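Local coordinates for NAD(P)H-flavin oxidoreductase (Agrobacterium tumefaciens str. C58, PDB 2FRE) that binds FMN and probably uses NAD(P)H to reduce flavin or similar acceptors, as an oxidoreductase of the nitroreductase family, at the interface of chains A and B. Residues are numbered along the deposited sequence; one frame, centred on the assembly and turned at random. Chains: chain A/B, NAD(P)H-flavin oxidoreductase.

Contact 1 and contact 2 are two patches of one two-fold interface between identical chains, their C-alpha centres about 35 Å apart. They share no residues. Contact 1 pairs the C-terminal strand 190-192 of chain B with strand 55-61 of chain A and lays the residues after it against helix 67-72 and the end of helix 140-146. Contact 2 sets the N-terminal segment of chain A, with 3-10 helix 186-188, on helices 33-44 and 110-127 of chain B. Each patch recurs with the chains exchanged, so both ends of each chain reach onto the partner. Such swapped ends fit the intertwined dimer typical of nitroreductases.

Contact 1: the interface of chains A and B. Residues chain A 57-59, 66, 69-70, 146-148; chain B 191, 193-195.
B:Arg194 has CG anti to its carbonyl carbon (chi1 -64°) and bends at chi2 (-74°). The bend carries the guanidinium back toward its own backbone and over to A:Asp66. B:Arg194 NH1 donates to the carbonyl O of B:Gly193 at 3.1 Å, in the guanidinium plane but from above the carbonyl plane. This bond helps fix the head group. B:Arg194 NH1 also forms a salt bridge with the carboxylate OD2 of A:Asp66 at 3.2 Å. Its N-H points away from that oxygen, so the link is mainly electrostatic. The carboxylate and guanidinium planes are 48° apart. A:Leu69 crosses the arginine at about a right angle, with methyl CD2 3.8 Å from CZ of B:Arg194. CD of B:Arg194 lies against the backbone CA of A:Leu147, crossing that side chain at about a right angle.

The backbone carries the rest. B:Phe191 pairs with A:Val58 in a parallel beta bridge. B:Phe191 N donates to A:Phe57 O at 2.7 Å, nearly along the C=O axis, and its O accepts from A:Tyr59 N. B:Gly193 N continues the ladder to A:Tyr59 O. A:Val58 points CG1, anti to its backbone N, at the B:Arg194 backbone. Within chain B, B:Phe191 places CE2 over the centre of the B:Phe195 ring. B:Phe195 N donates to A:Leu147 O at 2.9 Å, and a water joins A:Asp148 O to B:Phe195 O.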
loop_
_atom_site.group_PDB
_atom_site.type_symbol
_atom_site.label_atom_id
_atom_site.label_comp_id
_atom_site.label_asym_id
_atom_site.label_seq_id
_atom_site.Cartn_x
_atom_site.Cartn_y
_atom_site.Cartn_z
ATOM N N PHE A 57 2.236 12.328 7.394
ATOM C CA PHE A 57 1.446 11.825 8.541
ATOM C C PHE A 57 1.305 12.908 9.615
ATOM O O PHE A 57 2.307 13.451 10.106
ATOM C CB PHE A 57 2.119 10.606 9.151
ATOM C CG PHE A 57 2.556 9.609 8.131
ATOM C CD1 PHE A 57 1.641 8.761 7.546
ATOM C CD2 PHE A 57 3.888 9.538 7.733
ATOM C CE1 PHE A 57 2.034 7.857 6.583
ATOM C CE2 PHE A 57 4.281 8.637 6.740
ATOM C CZ PHE A 57 3.349 7.797 6.179
ATOM N N VAL A 58 0.068 13.212 9.988
ATOM C CA VAL A 58 -0.186 14.130 11.101
ATOM C C VAL A 58 -0.855 13.300 12.202
ATOM O O VAL A 58 -1.905 12.700 11.992
ATOM C CB VAL A 58 -1.035 15.325 10.653
ATOM C CG1 VAL A 58 -1.234 16.321 11.778
ATOM C CG2 VAL A 58 -0.340 16.008 9.461
ATOM N N TYR A 59 -0.204 13.235 13.354
ATOM C CA TYR A 59 -0.592 12.305 14.402
ATOM C C TYR A 59 -0.766 12.940 15.781
ATOM O O TYR A 59 -0.217 14.007 16.077
ATOM C CB TYR A 59 0.428 11.160 14.468
ATOM C CG TYR A 59 1.813 11.573 14.929
ATOM C CD1 TYR A 59 2.127 11.642 16.287
ATOM C CD2 TYR A 59 2.801 11.907 14.008
ATOM C CE1 TYR A 59 3.404 12.020 16.711
ATOM C CE2 TYR A 59 4.062 12.279 14.417
ATOM C CZ TYR A 59 4.351 12.339 15.770
ATOM O OH TYR A 59 5.617 12.697 16.157
ATOM N N ASP A 66 -4.350 17.866 21.814
ATOM C CA ASP A 66 -5.222 17.883 20.632
ATOM C C ASP A 66 -5.967 16.593 20.324
ATOM O O ASP A 66 -6.589 16.486 19.276
ATOM C CB ASP A 66 -4.423 18.268 19.401
ATOM C CG ASP A 66 -3.918 19.675 19.471
ATOM O OD1 ASP A 66 -4.705 20.612 19.788
ATOM O OD2 ASP A 66 -2.723 19.830 19.196
ATOM N N LEU A 69 -9.634 17.090 19.316
ATOM C CA LEU A 69 -9.749 17.616 17.971
ATOM C C LEU A 69 -9.621 16.489 16.953
ATOM O O LEU A 69 -10.395 16.422 15.995
ATOM C CB LEU A 69 -8.698 18.687 17.718
ATOM C CG LEU A 69 -8.559 19.147 16.257
ATOM C CD1 LEU A 69 -9.849 19.819 15.732
ATOM C CD2 LEU A 69 -7.382 20.082 16.178
ATOM N N PHE A 70 -8.634 15.622 17.139
ATOM C CA PHE A 70 -8.448 14.492 16.234
ATOM C C PHE A 70 -9.670 13.575 16.244
ATOM O O PHE A 70 -10.092 13.106 15.204
ATOM C CB PHE A 70 -7.174 13.712 16.582
ATOM C CG PHE A 70 -5.929 14.291 15.977
ATOM C CD1 PHE A 70 -5.502 15.567 16.302
ATOM C CD2 PHE A 70 -5.171 13.550 15.067
ATOM C CE1 PHE A 70 -4.333 16.119 15.714
ATOM C CE2 PHE A 70 -4.005 14.097 14.491
ATOM C CZ PHE A 70 -3.595 15.362 14.809
ATOM N N LYS A 146 -8.285 22.582 9.999
ATOM C CA LYS A 146 -7.889 22.523 11.409
ATOM C C LYS A 146 -6.445 22.062 11.628
ATOM O O LYS A 146 -5.836 22.420 12.639
ATOM C CB LYS A 146 -8.838 21.620 12.212
ATOM C CG LYS A 146 -10.256 22.140 12.351
ATOM C CD LYS A 146 -10.392 23.289 13.362
ATOM C CE LYS A 146 -11.867 23.482 13.757
ATOM N NZ LYS A 146 -12.178 24.780 14.419
ATOM N N LEU A 147 -5.905 21.255 10.716
ATOM C CA LEU A 147 -4.546 20.723 10.876
ATOM C C LEU A 147 -3.524 21.430 9.986
ATOM O O LEU A 147 -2.377 20.991 9.889
ATOM C CB LEU A 147 -4.508 19.200 10.640
ATOM C CG LEU A 147 -5.441 18.371 11.551
ATOM C CD1 LEU A 147 -5.201 16.917 11.371
ATOM C CD2 LEU A 147 -5.297 18.728 13.053
ATOM N N ASP A 148 -3.943 22.529 9.364
ATOM C CA ASP A 148 -3.050 23.402 8.592
ATOM C C ASP A 148 -2.392 22.662 7.442
ATOM O O ASP A 148 -1.194 22.799 7.211
ATOM C CB ASP A 148 -1.962 24.012 9.482
ATOM C CG ASP A 148 -2.527 24.855 10.604
ATOM O OD1 ASP A 148 -3.530 25.560 10.358
ATOM O OD2 ASP A 148 -1.967 24.803 11.731
ATOM N N PHE B 191 4.428 14.494 11.332
ATOM C CA PHE B 191 4.225 15.692 12.129
ATOM C C PHE B 191 3.244 15.442 13.268
ATOM O O PHE B 191 2.138 14.957 13.040
ATOM C CB PHE B 191 3.679 16.809 11.254
ATOM C CG PHE B 191 4.382 16.947 9.932
ATOM C CD1 PHE B 191 5.767 17.053 9.873
ATOM C CD2 PHE B 191 3.665 16.981 8.763
ATOM C CE1 PHE B 191 6.413 17.195 8.670
ATOM C CE2 PHE B 191 4.313 17.126 7.547
ATOM C CZ PHE B 191 5.692 17.226 7.512
ATOM N N GLY B 193 0.517 16.587 15.901
ATOM C CA GLY B 193 -0.460 17.622 16.264
ATOM C C GLY B 193 -0.997 18.429 15.089
ATOM O O GLY B 193 -2.204 18.613 14.960
ATOM N N ARG B 194 -0.097 18.931 14.247
ATOM C CA ARG B 194 -0.461 19.781 13.110
ATOM C C ARG B 194 0.520 19.539 11.984
ATOM O O ARG B 194 1.663 19.157 12.231
ATOM C CB ARG B 194 -0.375 21.258 13.495
ATOM C CG ARG B 194 -1.338 21.708 14.578
ATOM C CD ARG B 194 -2.763 21.828 14.067
ATOM N NE ARG B 194 -3.596 22.565 15.021
ATOM C CZ ARG B 194 -4.139 22.037 16.118
ATOM N NH1 ARG B 194 -3.952 20.751 16.418
ATOM N NH2 ARG B 194 -4.872 22.793 16.927
ATOM N N PHE B 195 0.090 19.795 10.752
ATOM C CA PHE B 195 1.004 19.739 9.610
ATOM C C PHE B 195 1.991 20.897 9.743
ATOM O O PHE B 195 1.589 22.065 9.706
ATOM C CB PHE B 195 0.215 19.834 8.295
ATOM C CG PHE B 195 1.017 19.481 7.062
ATOM C CD1 PHE B 195 0.711 18.355 6.323
ATOM C CD2 PHE B 195 2.058 20.290 6.629
ATOM C CE1 PHE B 195 1.443 18.034 5.178
ATOM C CE2 PHE B 195 2.794 19.972 5.487
ATOM C CZ PHE B 195 2.478 18.839 4.764
HETATM O O HOH W 1 1.092 24.054 7.250
#

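Contact 2: the interface of chains A and B. Residues chain A 9-14, 17-18, 186; chain B 37-38, 40-42, 45, 124.
Three aromatic rings each take an aliphatic group on one face. B:Leu37 sets CB over the centre of the A:Tyr11 ring, 3.7 Å from its centroid. Its CD1 reaches on toward the phenol OH. At the edge of the same ring, in plane, lies the carboxylate carbon CG of B:Asp41, with ring and carboxylate planes almost perpendicular (88°). B:Ala42 places its methyl CB over the centre of the A:Phe17 ring, 3.8 Å from the centroid. A:Leu18 lays CD2 over the B:Trp45 indole, offset toward the rim and tight at 3.3 Å from CE2.

B:Asp41 is the main polar group. Its CG is anti to the backbone N (chi1 -164°), which sends the carboxylate out toward the chain A backbone. B:Asp41 OD2 accepts from A:Tyr11 N at 3.0 Å, through its anti lone pair. OD1 meets a water that also contacts A:Glu10 N and A:Glu10 OE1. The water lies between two acidic groups and may ease their repulsion. A:Glu10 OE1 is held in turn by A:Leu186 N at 2.8 Å, on its syn lone pair. A:Leu186 points CD2 at the backbone of B:Leu37. B:Gln124 bends at chi2 (59°) and sets its amide over the rim of the A:Phe17 ring, on the face that B:Ala42 also covers, crossing it obliquely. B:Gln124 NE2 faces A:Asp14 N at 2.9 Å, donor to donor; the amide O and N may be exchanged.

A:Val13 fills the middle, its CG1 against B:Asp41 CB. The N-terminal segment of chain A runs across helix 33-44 of chain B, touches helix 110-127 at B:Gln124, and comes back with helix 16-19 to B:Trp45.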
loop_
_atom_site.group_PDB
_atom_site.type_symbol
_atom_site.label_atom_id
_atom_site.label_comp_id
_atom_site.label_asym_id
_atom_site.label_seq_id
_atom_site.Cartn_x
_atom_site.Cartn_y
_atom_site.Cartn_z
ATOM N N SER A 9 -6.238 -19.004 3.429
ATOM C CA SER A 9 -5.787 -18.483 2.157
ATOM C C SER A 9 -5.799 -19.665 1.219
ATOM O O SER A 9 -5.732 -20.814 1.667
ATOM C CB SER A 9 -4.376 -17.967 2.285
ATOM O OG SER A 9 -3.521 -19.076 2.521
ATOM N N GLU A 10 -5.869 -19.399 -0.073
ATOM C CA GLU A 10 -5.841 -20.473 -1.069
ATOM C C GLU A 10 -4.405 -20.988 -1.326
ATOM O O GLU A 10 -4.220 -22.130 -1.753
ATOM C CB GLU A 10 -6.479 -19.986 -2.354
ATOM C CG GLU A 10 -7.927 -19.549 -2.176
ATOM C CD GLU A 10 -8.426 -18.714 -3.338
ATOM O OE1 GLU A 10 -8.586 -17.481 -3.160
ATOM O OE2 GLU A 10 -8.622 -19.306 -4.423
ATOM N N TYR A 11 -3.414 -20.143 -1.044
ATOM C CA TYR A 11 -1.975 -20.429 -1.270
ATOM C C TYR A 11 -1.173 -20.188 0.013
ATOM O O TYR A 11 -1.676 -19.517 0.921
ATOM C CB TYR A 11 -1.483 -19.548 -2.411
ATOM C CG TYR A 11 -2.247 -19.875 -3.661
ATOM C CD1 TYR A 11 -1.867 -20.939 -4.461
ATOM C CD2 TYR A 11 -3.409 -19.194 -3.986
ATOM C CE1 TYR A 11 -2.592 -21.279 -5.576
ATOM C CE2 TYR A 11 -4.130 -19.521 -5.113
ATOM C CZ TYR A 11 -3.728 -20.562 -5.893
ATOM O OH TYR A 11 -4.470 -20.899 -7.007
ATOM N N PRO A 12 0.061 -20.737 0.120
ATOM C CA PRO A 12 0.821 -20.628 1.386
ATOM C C PRO A 12 1.402 -19.225 1.674
ATOM O O PRO A 12 2.620 -19.052 1.785
ATOM C CB PRO A 12 1.951 -21.626 1.181
ATOM C CG PRO A 12 2.190 -21.583 -0.302
ATOM C CD PRO A 12 0.824 -21.488 -0.898
ATOM N N VAL A 13 0.527 -18.238 1.794
ATOM C CA VAL A 13 0.939 -16.904 2.175
ATOM C C VAL A 13 1.550 -16.900 3.570
ATOM O O VAL A 13 1.231 -17.755 4.409
ATOM C CB VAL A 13 -0.242 -15.895 2.174
ATOM C CG1 VAL A 13 -0.830 -15.748 0.786
ATOM C CG2 VAL A 13 -1.331 -16.307 3.189
ATOM N N ASP A 14 2.417 -15.918 3.813
ATOM C CA ASP A 14 2.948 -15.704 5.139
ATOM C C ASP A 14 1.765 -15.409 6.034
ATOM O O ASP A 14 0.892 -14.639 5.651
ATOM C CB ASP A 14 3.924 -14.537 5.183
ATOM C CG ASP A 14 4.707 -14.495 6.480
ATOM O OD1 ASP A 14 4.096 -14.267 7.543
ATOM O OD2 ASP A 14 5.932 -14.714 6.429
ATOM N N PHE A 17 0.010 -11.910 6.605
ATOM C CA PHE A 17 -1.020 -11.290 5.748
ATOM C C PHE A 17 -2.452 -11.617 6.175
ATOM O O PHE A 17 -3.377 -10.851 5.886
ATOM C CB PHE A 17 -0.774 -11.688 4.294
ATOM C CG PHE A 17 0.503 -11.141 3.760
ATOM C CD1 PHE A 17 0.617 -9.785 3.479
ATOM C CD2 PHE A 17 1.591 -11.965 3.550
ATOM C CE1 PHE A 17 1.787 -9.264 2.993
ATOM C CE2 PHE A 17 2.779 -11.434 3.066
ATOM C CZ PHE A 17 2.864 -10.091 2.787
ATOM N N LEU A 18 -2.640 -12.739 6.866
ATOM C CA LEU A 18 -3.931 -13.087 7.449
ATOM C C LEU A 18 -4.107 -12.529 8.870
ATOM O O LEU A 18 -5.233 -12.250 9.295
ATOM C CB LEU A 18 -4.088 -14.615 7.477
ATOM C CG LEU A 18 -3.911 -15.336 6.140
ATOM C CD1 LEU A 18 -4.221 -16.845 6.301
ATOM C CD2 LEU A 18 -4.822 -14.761 5.098
ATOM N N LEU A 186 -9.053 -15.571 -5.147
ATOM C CA LEU A 186 -7.936 -14.994 -5.883
ATOM C C LEU A 186 -8.253 -14.905 -7.373
ATOM O O LEU A 186 -7.997 -13.904 -7.993
ATOM C CB LEU A 186 -6.642 -15.790 -5.651
ATOM C CG LEU A 186 -5.397 -15.220 -6.353
ATOM C CD1 LEU A 186 -5.210 -13.748 -6.027
ATOM C CD2 LEU A 186 -4.142 -16.011 -6.004
ATOM N N LEU B 37 1.192 -17.080 -7.587
ATOM C CA LEU B 37 -0.141 -17.083 -6.980
ATOM C C LEU B 37 -0.088 -16.755 -5.482
ATOM O O LEU B 37 -0.962 -16.050 -4.960
ATOM C CB LEU B 37 -0.868 -18.402 -7.255
ATOM C CG LEU B 37 -1.206 -18.642 -8.731
ATOM C CD1 LEU B 37 -1.846 -19.989 -8.934
ATOM C CD2 LEU B 37 -2.094 -17.547 -9.264
ATOM N N THR B 38 0.952 -17.212 -4.805
ATOM C CA THR B 38 1.121 -16.926 -3.376
ATOM C C THR B 38 1.325 -15.419 -3.183
ATOM O O THR B 38 0.740 -14.796 -2.293
ATOM C CB THR B 38 2.307 -17.738 -2.790
ATOM O OG1 THR B 38 2.040 -19.150 -2.916
ATOM C CG2 THR B 38 2.532 -17.394 -1.318
ATOM N N LEU B 40 0.294 -12.951 -5.258
ATOM C CA LEU B 40 -0.971 -12.255 -5.519
ATOM C C LEU B 40 -2.052 -12.563 -4.462
ATOM O O LEU B 40 -2.902 -11.730 -4.159
ATOM C CB LEU B 40 -1.456 -12.576 -6.934
ATOM C CG LEU B 40 -0.502 -12.147 -8.075
ATOM C CD1 LEU B 40 -1.111 -12.489 -9.394
ATOM C CD2 LEU B 40 -0.212 -10.631 -8.019
ATOM N N ASP B 41 -1.975 -13.740 -3.852
ATOM C CA ASP B 41 -2.873 -14.077 -2.772
ATOM C C ASP B 41 -2.606 -13.116 -1.595
ATOM O O ASP B 41 -3.536 -12.535 -1.036
ATOM C CB ASP B 41 -2.724 -15.555 -2.383
ATOM C CG ASP B 41 -3.886 -16.070 -1.538
ATOM O OD1 ASP B 41 -4.927 -15.394 -1.416
ATOM O OD2 ASP B 41 -3.752 -17.167 -1.020
ATOM N N ALA B 42 -1.339 -12.916 -1.264
ATOM C CA ALA B 42 -0.953 -11.949 -0.239
ATOM C C ALA B 42 -1.482 -10.571 -0.585
ATOM O O ALA B 42 -2.067 -9.922 0.266
ATOM C CB ALA B 42 0.555 -11.921 -0.074
ATOM N N TRP B 45 -5.187 -9.971 0.087
ATOM C CA TRP B 45 -5.510 -9.841 1.508
ATOM C C TRP B 45 -5.325 -8.440 2.059
ATOM O O TRP B 45 -5.597 -8.219 3.227
ATOM C CB TRP B 45 -4.738 -10.880 2.359
ATOM C CG TRP B 45 -5.410 -12.181 2.357
ATOM C CD1 TRP B 45 -5.022 -13.306 1.696
ATOM C CD2 TRP B 45 -6.622 -12.512 3.048
ATOM N NE1 TRP B 45 -5.925 -14.326 1.938
ATOM C CE2 TRP B 45 -6.927 -13.847 2.745
ATOM C CE3 TRP B 45 -7.502 -11.788 3.869
ATOM C CZ2 TRP B 45 -8.066 -14.481 3.254
ATOM C CZ3 TRP B 45 -8.621 -12.425 4.369
ATOM C CH2 TRP B 45 -8.896 -13.747 4.050
ATOM N N GLN B 124 5.436 -9.993 0.015
ATOM C CA GLN B 124 5.344 -11.446 -0.135
ATOM C C GLN B 124 6.369 -11.946 -1.157
ATOM O O GLN B 124 6.968 -12.999 -0.967
ATOM C CB GLN B 124 3.933 -11.881 -0.516
ATOM C CG GLN B 124 3.757 -13.410 -0.668
ATOM C CD GLN B 124 4.094 -14.190 0.610
ATOM O OE1 GLN B 124 5.255 -14.583 0.864
ATOM N NE2 GLN B 124 3.101 -14.396 1.412
HETATM O O HOH W 2 -6.830 -16.948 -0.609
#